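Local coordinates for DUF3845 domain-containing protein (PDB 3GF6) that is of unknown function but is probably a bacterial lipoprotein, with an all-beta fold of two antiparallel sheets, at residues Val100-Ser105 and Ser213-Tyr218; Phe142-Tyr145 and Asn149-Glu152. One frame throughout, in Å; residues are numbered along the deposited sequence.

Interaction 1. Residues Val100-Ser105 and Ser213-Tyr218. With EDO (1,2-ethanediol), chain G.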
loop_
_atom_site.group_PDB
_atom_site.type_symbol
_atom_site.label_atom_id
_atom_site.label_comp_id
_atom_site.label_asym_id
_atom_site.label_seq_id
_atom_site.Cartn_x
_atom_site.Cartn_y
_atom_site.Cartn_z
ATOM N N VAL A 100 -2.754 -3.322 -10.016
ATOM C CA VAL A 100 -2.048 -2.321 -10.813
ATOM C C VAL A 100 -0.743 -1.914 -10.126
ATOM O O VAL A 100 -0.742 -1.442 -9.020
ATOM C CB VAL A 100 -2.925 -1.088 -11.042
ATOM C CG1 VAL A 100 -2.122 0.001 -11.801
ATOM C CG2 VAL A 100 -4.200 -1.502 -11.816
ATOM N N PRO A 101 0.386 -2.097 -10.828
ATOM C CA PRO A 101 1.686 -1.747 -10.265
ATOM C C PRO A 101 1.951 -0.218 -10.220
ATOM O O PRO A 101 1.471 0.515 -11.064
ATOM C CB PRO A 101 2.654 -2.386 -11.238
ATOM C CG PRO A 101 1.917 -2.495 -12.504
ATOM C CD PRO A 101 0.468 -2.637 -12.181
ATOM N N ILE A 102 2.732 0.228 -9.250
ATOM C CA ILE A 102 3.146 1.615 -9.162
ATOM C C ILE A 102 4.158 1.917 -10.264
ATOM O O ILE A 102 4.235 3.046 -10.750
ATOM C CB ILE A 102 3.678 1.933 -7.720
ATOM C CG1 ILE A 102 3.784 3.436 -7.506
ATOM C CG2 ILE A 102 5.055 1.256 -7.443
ATOM C CD1 ILE A 102 4.134 3.844 -6.044
ATOM N N TYR A 103 4.962 0.914 -10.648
ATOM C CA TYR A 103 5.966 1.094 -11.701
ATOM C C TYR A 103 6.145 -0.199 -12.471
ATOM O O TYR A 103 6.091 -1.269 -11.879
ATOM C CB TYR A 103 7.304 1.515 -11.096
ATOM C CG TYR A 103 8.332 1.937 -12.105
ATOM C CD1 TYR A 103 9.269 1.038 -12.574
ATOM C CD2 TYR A 103 8.400 3.249 -12.564
ATOM C CE1 TYR A 103 10.220 1.402 -13.485
ATOM C CE2 TYR A 103 9.400 3.621 -13.511
ATOM C CZ TYR A 103 10.305 2.694 -13.927
ATOM O OH TYR A 103 11.282 3.005 -14.856
ATOM N N THR A 104 6.397 -0.085 -13.772
ATOM C CA THR A 104 6.625 -1.240 -14.671
ATOM C C THR A 104 8.019 -1.191 -15.258
ATOM O O THR A 104 8.403 -0.198 -15.870
ATOM C CB THR A 104 5.551 -1.277 -15.795
ATOM O OG1 THR A 104 4.286 -1.424 -15.166
ATOM C CG2 THR A 104 5.722 -2.466 -16.787
ATOM N N SER A 105 8.809 -2.241 -15.018
ATOM C CA SER A 105 10.116 -2.374 -15.593
ATOM C C SER A 105 10.049 -2.917 -17.019
ATOM O O SER A 105 9.141 -3.710 -17.384
ATOM C CB SER A 105 10.981 -3.323 -14.760
ATOM O OG SER A 105 12.309 -3.354 -15.254
ATOM N N SER A 213 4.813 12.108 2.958
ATOM C CA SER A 213 4.862 10.870 2.213
ATOM C C SER A 213 5.512 11.114 0.855
ATOM O O SER A 213 5.273 12.138 0.213
ATOM C CB SER A 213 3.475 10.267 2.049
ATOM O OG SER A 213 2.828 10.040 3.291
ATOM N N TYR A 214 6.361 10.177 0.449
ATOM C CA TYR A 214 7.027 10.221 -0.856
ATOM C C TYR A 214 7.475 8.832 -1.276
ATOM O O TYR A 214 7.589 7.920 -0.452
ATOM C CB TYR A 214 8.256 11.152 -0.846
ATOM C CG TYR A 214 9.471 10.595 -0.162
ATOM C CD1 TYR A 214 10.412 9.858 -0.878
ATOM C CD2 TYR A 214 9.674 10.798 1.194
ATOM C CE1 TYR A 214 11.538 9.322 -0.261
ATOM C CE2 TYR A 214 10.793 10.300 1.839
ATOM C CZ TYR A 214 11.716 9.539 1.106
ATOM O OH TYR A 214 12.827 9.076 1.712
ATOM N N PHE A 215 7.786 8.712 -2.556
ATOM C CA PHE A 215 8.224 7.460 -3.134
ATOM C C PHE A 215 9.266 7.758 -4.173
ATOM O O PHE A 215 9.025 8.579 -5.037
ATOM C CB PHE A 215 7.027 6.768 -3.798
ATOM C CG PHE A 215 7.395 5.526 -4.523
ATOM C CD1 PHE A 215 7.468 4.320 -3.839
ATOM C CD2 PHE A 215 7.775 5.560 -5.860
ATOM C CE1 PHE A 215 7.856 3.159 -4.510
ATOM C CE2 PHE A 215 8.185 4.415 -6.522
ATOM C CZ PHE A 215 8.216 3.219 -5.859
ATOM N N GLU A 216 10.413 7.067 -4.113
ATOM C CA GLU A 216 11.507 7.191 -5.081
ATOM C C GLU A 216 11.978 5.827 -5.517
ATOM O O GLU A 216 12.089 4.923 -4.686
ATOM C CB GLU A 216 12.719 7.920 -4.506
ATOM C CG GLU A 216 12.410 9.322 -4.102
ATOM C CD GLU A 216 13.574 10.050 -3.447
ATOM O OE1 GLU A 216 14.622 9.451 -3.171
ATOM O OE2 GLU A 216 13.421 11.258 -3.218
ATOM N N LEU A 217 12.291 5.711 -6.803
ATOM C CA LEU A 217 12.808 4.488 -7.402
ATOM C C LEU A 217 14.059 4.811 -8.246
ATOM O O LEU A 217 14.015 5.669 -9.135
ATOM C CB LEU A 217 11.760 3.827 -8.295
ATOM C CG LEU A 217 12.149 2.507 -8.973
ATOM C CD1 LEU A 217 12.482 1.387 -7.957
ATOM C CD2 LEU A 217 10.998 2.055 -9.906
ATOM N N TYR A 218 15.144 4.113 -7.943
ATOM C CA TYR A 218 16.407 4.237 -8.637
ATOM C C TYR A 218 16.733 2.963 -9.402
ATOM O O TYR A 218 16.495 1.861 -8.904
ATOM C CB TYR A 218 17.544 4.506 -7.631
ATOM C CG TYR A 218 17.365 5.799 -6.889
ATOM C CD1 TYR A 218 16.579 5.868 -5.733
ATOM C CD2 TYR A 218 17.931 6.985 -7.381
ATOM C CE1 TYR A 218 16.384 7.088 -5.069
ATOM C CE2 TYR A 218 17.742 8.192 -6.722
ATOM C CZ TYR A 218 16.967 8.231 -5.575
ATOM O OH TYR A 218 16.792 9.415 -4.924
HETATM C C1 EDO G . 13.406 6.303 3.220
HETATM O O1 EDO G . 12.499 7.237 3.816
HETATM C C2 EDO G . 14.737 6.432 3.965
HETATM O O2 EDO G . 15.690 7.103 3.142
#

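Interaction 2. Residues Phe142-Tyr145 and Asn149-Glu152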
loop_
_atom_site.group_PDB
_atom_site.type_symbol
_atom_site.label_atom_id
_atom_site.label_comp_id
_atom_site.label_asym_id
_atom_site.label_seq_id
_atom_site.Cartn_x
_atom_site.Cartn_y
_atom_site.Cartn_z
ATOM N N PHE A 142 1.185 -8.942 -6.582
ATOM C CA PHE A 142 0.013 -8.368 -5.943
ATOM C C PHE A 142 -0.612 -9.353 -4.957
ATOM O O PHE A 142 -0.988 -10.455 -5.333
ATOM C CB PHE A 142 -1.023 -7.927 -7.012
ATOM C CG PHE A 142 -2.171 -7.179 -6.446
ATOM C CD1 PHE A 142 -3.243 -7.832 -5.877
ATOM C CD2 PHE A 142 -2.125 -5.767 -6.378
ATOM C CE1 PHE A 142 -4.290 -7.107 -5.276
ATOM C CE2 PHE A 142 -3.169 -5.033 -5.797
ATOM C CZ PHE A 142 -4.250 -5.710 -5.247
ATOM N N GLN A 143 -0.734 -8.925 -3.703
ATOM C CA GLN A 143 -1.305 -9.712 -2.602
ATOM C C GLN A 143 -0.827 -11.186 -2.539
ATOM O O GLN A 143 -1.640 -12.086 -2.397
ATOM C CB GLN A 143 -2.833 -9.621 -2.596
ATOM C CG GLN A 143 -3.444 -9.787 -1.191
ATOM C CD GLN A 143 -4.945 -9.768 -1.144
ATOM O OE1 GLN A 143 -5.643 -10.040 -2.140
ATOM N NE2 GLN A 143 -5.458 -9.444 -0.011
ATOM N N PRO A 144 0.507 -11.432 -2.616
ATOM C CA PRO A 144 0.951 -12.813 -2.411
ATOM C C PRO A 144 0.672 -13.221 -0.969
ATOM O O PRO A 144 0.867 -12.417 -0.057
ATOM C CB PRO A 144 2.464 -12.736 -2.651
ATOM C CG PRO A 144 2.828 -11.311 -2.237
ATOM C CD PRO A 144 1.645 -10.493 -2.737
ATOM N N TYR A 145 0.225 -14.451 -0.749
ATOM C CA TYR A 145 -0.197 -14.836 0.593
ATOM C C TYR A 145 0.228 -16.248 0.946
ATOM O O TYR A 145 0.019 -17.185 0.174
ATOM C CB TYR A 145 -1.708 -14.733 0.740
ATOM C CG TYR A 145 -2.116 -14.761 2.185
ATOM C CD1 TYR A 145 -2.478 -15.945 2.825
ATOM C CD2 TYR A 145 -2.083 -13.600 2.933
ATOM C CE1 TYR A 145 -2.843 -15.952 4.185
ATOM C CE2 TYR A 145 -2.433 -13.603 4.292
ATOM C CZ TYR A 145 -2.808 -14.783 4.903
ATOM O OH TYR A 145 -3.156 -14.768 6.233
ATOM N N ASN A 149 6.178 -15.727 3.180
ATOM C CA ASN A 149 6.690 -16.868 2.421
ATOM C C ASN A 149 7.238 -16.520 1.034
ATOM O O ASN A 149 7.682 -17.416 0.327
ATOM C CB ASN A 149 5.613 -17.950 2.257
ATOM C CG ASN A 149 5.220 -18.632 3.588
ATOM O OD1 ASN A 149 5.663 -18.240 4.681
ATOM N ND2 ASN A 149 4.364 -19.634 3.491
ATOM N N PHE A 150 7.172 -15.252 0.621
ATOM C CA PHE A 150 7.578 -14.868 -0.736
ATOM C C PHE A 150 8.791 -13.932 -0.702
ATOM O O PHE A 150 8.714 -12.844 -0.130
ATOM C CB PHE A 150 6.435 -14.153 -1.461
ATOM C CG PHE A 150 5.287 -15.030 -1.815
ATOM C CD1 PHE A 150 4.345 -15.398 -0.850
ATOM C CD2 PHE A 150 5.107 -15.471 -3.121
ATOM C CE1 PHE A 150 3.254 -16.213 -1.169
ATOM C CE2 PHE A 150 4.021 -16.286 -3.457
ATOM C CZ PHE A 150 3.090 -16.653 -2.483
ATOM N N PRO A 151 9.891 -14.311 -1.364
ATOM C CA PRO A 151 11.008 -13.356 -1.566
ATOM C C PRO A 151 10.598 -12.155 -2.433
ATOM O O PRO A 151 11.250 -11.122 -2.406
ATOM C CB PRO A 151 12.072 -14.175 -2.297
ATOM C CG PRO A 151 11.393 -15.428 -2.743
ATOM C CD PRO A 151 10.109 -15.608 -2.030
ATOM N N GLU A 152 9.470 -12.280 -3.121
ATOM C CA GLU A 152 8.893 -11.173 -3.888
ATOM C C GLU A 152 8.331 -10.037 -3.037
ATOM O O GLU A 152 8.049 -8.930 -3.543
ATOM C CB GLU A 152 7.769 -11.708 -4.780
ATOM C CG GLU A 152 8.241 -12.582 -5.935
ATOM C CD GLU A 152 8.476 -14.035 -5.611
ATOM O OE1 GLU A 152 8.161 -14.482 -4.477
ATOM O OE2 GLU A 152 8.969 -14.726 -6.546
#

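Interaction 1. Residues Val100-Ser105 and Ser213-Tyr218
Ile102 and Tyr103 reach across the apolar interior between the two antiparallel sheets of this beta-sandwich-like fold and meet Phe215 and Leu217 on the facing strand. They can do so as sequence neighbours because they form a classic beta bulge, both opposite Leu188, and the irregularity turns two successive side chains toward the same layer. Phe215 and Leu217 follow the regular rule of an extended strand, in which every second residue faces inward.

Two CH-pi contacts carry the interface, with the donor and aromatic roles exchanged between them. Ile102 CD1 stands over the centre of the Phe215 ring, 3.8 Å from its centroid and only 4° off the normal. With CG1 anti to the backbone N (chi1 -166°) and the chain extended beyond it, this methyl is carried straight out to the ring, while the other branch, CG2, lies 4.0 Å from Phe215 CZ at the rim. In the second contact Leu217 supplies the methyl: CD2 lies over one face of Tyr103, shifted toward the rim, and comes within 3.3 Å of Tyr103 CD1, a snug fit. Branched aliphatic residues suit these places because a methyl can settle on a flat ring without needing a polar partner.

On the other face of the strand, Tyr218 OH donates a hydrogen bond of 2.8 Å to Glu216 OE1, approaching from above the carboxylate plane. Tyr214 OH lies 2.8 Å from O1 of a 1,2-ethanediol, probably from the crystallisation liquor, that is hydrogen-bonded to Asp179 OD2 and Leu116 O.

Strand 187-198 flanks the bulge through Leu188, which also touches Phe215. Strand 29-35 packs against Tyr103 through Val31 and Ala32, and strand 112-123 meets Leu217 through Tyr112 and Val114.

Interaction 2. Residues Phe142-Tyr145 and Asn149-Glu152
Pro144 and Phe150 meet within the long irregular loop of a beta hairpin, between the paired antiparallel strands 129-139 and 153-158.

The main interaction is CH-pi. Pro144 CB sits over the centre of the Phe150 ring, 3.6 Å from the centroid and 6° off the normal. Proline suits the spot because its compact, rigid ring holds CB at a fixed place from which its C-H can point at the aromatic face. Phe150 CG lies anti to the carbonyl carbon (chi1 -70°), and this swings the ring across the loop to the proline.

Polar atoms of the backbone come next: Tyr145 N approaches the ring obliquely, 3.5 Å from Phe150 CE1. An alanine in place of Phe150 would remove the ring and is likely to leave Pro144 CB without its aromatic partner, opening a gap between the two arms of the loop.

Around the contact, Pro144 also touches Gln137 of strand 129-139, and Tyr145 OH bonds to the carbonyl of Pro9.

At its edge, in the ring plane, Phe150 meets two oxygens: Tyr145 O, 3.6 Å from CE1, and Glu152 OE1, 3.5 Å from CD2.

Following the chain from the N terminus, it has contributed strands to both sheets, 14-16 to one and 29-35 to the other, before it reaches residues 100-105. The chain then runs through strands 112-123 and 129-139 into the loop that precedes strand 153-158, where 142-145 and 149-152 meet in interaction 2 and close a short local turn. Only much later, after strands 171-183 and 187-198, does 213-218 return to close interaction 1. Interaction 2 therefore lies wholly within the long excursion of interaction 1, and the two do not cross. Interaction 1 joins the two sheets, whereas interaction 2 shapes the connection between neighbouring strands of one. Their centres are about 17 Å apart.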